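5,10-methylenetetrahydrofolate dehydrogenase (Bombyx mori, PDB 5ZF1) probably oxidises 5,10-methylenetetrahydrofolate with NADP+ as the electron acceptor, a step of folate-dependent one-carbon metabolism. Local coordinates at residues R36-G41 with L65-D70. Residues are numbered along the deposited sequence; the frame is centred on the assembly and turned at random. Where two conformers were deposited one is given.
Sequences RCIIVG and LTINRD
Cys37 N donates to Leu65 O (3.0 Å), one of five backbone hydrogen bonds between segments 36-41 and 65-70, which run parallel within strands 34-40 and 63-69. Ile67 N then reaches Cys37 O, Ile39 N reaches Ile67 O at 2.8 Å, Arg69 N reaches Ile39 O, and Gly41 N continues the ladder to Arg69 O just beyond the strand. Gly41 has a positive phi of 105°, and with its psi a CB would jam against the preceding carbonyl, so glycine suits the turn away from the strand.

Apolar contacts lie on both faces. On the face carrying Arg36, Ile38, Leu65 and Ile67, the Arg36 chain, bent at chi2 (-71°), crosses the Leu65 side chain at a slant, its CD 3.7 Å from Leu65 CB, while Arg36 CB meets Ile67 CD1 at 3.7 Å. An alanine here keeps CB and its contact with Ile67 CD1, but would probably open a gap beside Leu65 CB and CD2, where CD and the guanidinium now pack. Beta-branched residues suit extended backbone: on the face of Ile39 and Thr66, Ile39 CG1 packs on Thr66 CG2 (4.1 Å), towards helix 44-60.

Among polar side chains, Arg69 NH1 bonds to Asn68 O (3.2 Å) from above the carbonyl plane, and NH2 forms a salt bridge with Glu81. Ile67 CG2 lies 3.3 Å above the guanidinium plane, toward its rim.

Strand 34-40, helix 44-60 and strand 63-69 form a beta-alpha-beta crossover in the catalytic domain of the tetrahydrofolate dehydrogenase/cyclohydrolase family.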
loop_
_atom_site.group_PDB
_atom_site.type_symbol
_atom_site.label_atom_id
_atom_site.label_comp_id
_atom_site.label_asym_id
_atom_site.label_seq_id
_atom_site.Cartn_x
_atom_site.Cartn_y
_atom_site.Cartn_z
ATOM N N ARG B 36 23.176 -4.333 13.092
ATOM C CA ARG B 36 24.059 -3.174 13.072
ATOM C C ARG B 36 23.190 -1.938 12.943
ATOM O O ARG B 36 22.374 -1.846 12.020
ATOM C CB ARG B 36 25.051 -3.258 11.916
ATOM C CG ARG B 36 25.883 -4.528 11.916
ATOM C CD ARG B 36 26.901 -4.528 13.063
ATOM N NE ARG B 36 27.683 -5.763 13.088
ATOM C CZ ARG B 36 27.468 -6.775 13.922
ATOM N NH1 ARG B 36 26.499 -6.711 14.828
ATOM N NH2 ARG B 36 28.235 -7.855 13.854
ATOM N N CYS B 37 23.343 -1.004 13.873
ATOM C CA CYS B 37 22.584 0.241 13.877
ATOM C C CYS B 37 23.521 1.391 13.532
ATOM O O CYS B 37 24.468 1.662 14.281
ATOM C CB CYS B 37 21.924 0.479 15.237
ATOM S SG CYS B 37 20.798 -0.834 15.783
ATOM N N ILE B 38 23.249 2.069 12.416
ATOM C CA ILE B 38 24.063 3.196 11.981
ATOM C C ILE B 38 23.472 4.470 12.562
ATOM O O ILE B 38 22.270 4.732 12.420
ATOM C CB ILE B 38 24.139 3.269 10.448
ATOM C CG1 ILE B 38 24.878 2.057 9.901
ATOM C CG2 ILE B 38 24.835 4.552 10.013
ATOM C CD1 ILE B 38 24.888 1.987 8.385
ATOM N N ILE B 39 24.320 5.247 13.231
ATOM C CA ILE B 39 23.968 6.500 13.893
ATOM C C ILE B 39 24.770 7.604 13.226
ATOM O O ILE B 39 26.007 7.565 13.236
ATOM C CB ILE B 39 24.282 6.464 15.399
ATOM C CG1 ILE B 39 23.150 5.848 16.202
ATOM C CG2 ILE B 39 24.477 7.868 15.930
ATOM C CD1 ILE B 39 21.960 6.767 16.309
ATOM N N VAL B 40 24.081 8.580 12.650
ATOM C CA VAL B 40 24.733 9.706 11.990
ATOM C C VAL B 40 24.470 10.947 12.831
ATOM O O VAL B 40 23.337 11.445 12.893
ATOM C CB VAL B 40 24.247 9.890 10.545
ATOM C CG1 VAL B 40 24.734 11.223 9.990
ATOM C CG2 VAL B 40 24.733 8.739 9.677
ATOM N N GLY B 41 25.514 11.449 13.480
ATOM C CA GLY B 41 25.402 12.648 14.280
ATOM C C GLY B 41 25.387 12.354 15.765
ATOM O O GLY B 41 25.579 11.221 16.220
ATOM N N LEU B 65 25.505 -4.109 17.407
ATOM C CA LEU B 65 26.675 -3.241 17.360
ATOM C C LEU B 65 26.256 -1.917 16.744
ATOM O O LEU B 65 25.560 -1.901 15.725
ATOM C CB LEU B 65 27.800 -3.880 16.545
ATOM C CG LEU B 65 29.127 -3.135 16.458
ATOM C CD1 LEU B 65 30.236 -3.998 17.056
ATOM C CD2 LEU B 65 29.447 -2.765 15.016
ATOM N N THR B 66 26.650 -0.814 17.371
ATOM C CA THR B 66 26.305 0.517 16.891
ATOM C C THR B 66 27.478 1.090 16.112
ATOM O O THR B 66 28.616 1.064 16.589
ATOM C CB THR B 66 25.943 1.442 18.053
ATOM O OG1 THR B 66 24.862 0.870 18.799
ATOM C CG2 THR B 66 25.526 2.810 17.535
ATOM N N ILE B 67 27.202 1.596 14.915
ATOM C CA ILE B 67 28.213 2.228 14.078
ATOM C C ILE B 67 27.916 3.717 14.070
ATOM O O ILE B 67 26.901 4.156 13.515
ATOM C CB ILE B 67 28.225 1.657 12.657
ATOM C CG1 ILE B 67 28.640 0.188 12.673
ATOM C CG2 ILE B 67 29.166 2.466 11.784
ATOM C CD1 ILE B 67 27.690 -0.708 11.933
ATOM N N ASN B 68 28.792 4.496 14.699
ATOM C CA ASN B 68 28.599 5.934 14.809
ATOM C C ASN B 68 29.283 6.637 13.644
ATOM O O ASN B 68 30.428 6.323 13.301
ATOM C CB ASN B 68 29.143 6.450 16.142
ATOM C CG ASN B 68 28.395 5.891 17.332
ATOM O OD1 ASN B 68 27.433 6.493 17.813
ATOM N ND2 ASN B 68 28.831 4.732 17.817
ATOM N N ARG B 69 28.573 7.574 13.028
ATOM C CA ARG B 69 29.144 8.398 11.979
ATOM C C ARG B 69 28.864 9.858 12.302
ATOM O O ARG B 69 27.978 10.184 13.095
ATOM C CB ARG B 69 28.596 8.017 10.593
ATOM C CG ARG B 69 29.116 6.670 10.066
ATOM C CD ARG B 69 30.638 6.673 9.888
ATOM N NE ARG B 69 31.134 5.462 9.229
ATOM C CZ ARG B 69 31.682 4.424 9.861
ATOM N NH1 ARG B 69 31.809 4.432 11.183
ATOM N NH2 ARG B 69 32.102 3.375 9.171
ATOM N N ASP B 70 29.646 10.739 11.694
ATOM C CA ASP B 70 29.543 12.156 11.997
ATOM C C ASP B 70 28.486 12.821 11.121
ATOM O O ASP B 70 28.157 12.348 10.031
ATOM C CB ASP B 70 30.902 12.830 11.823
ATOM C CG ASP B 70 32.036 11.980 12.366
ATOM O OD1 ASP B 70 32.634 11.212 11.581
ATOM O OD2 ASP B 70 32.312 12.059 13.584
#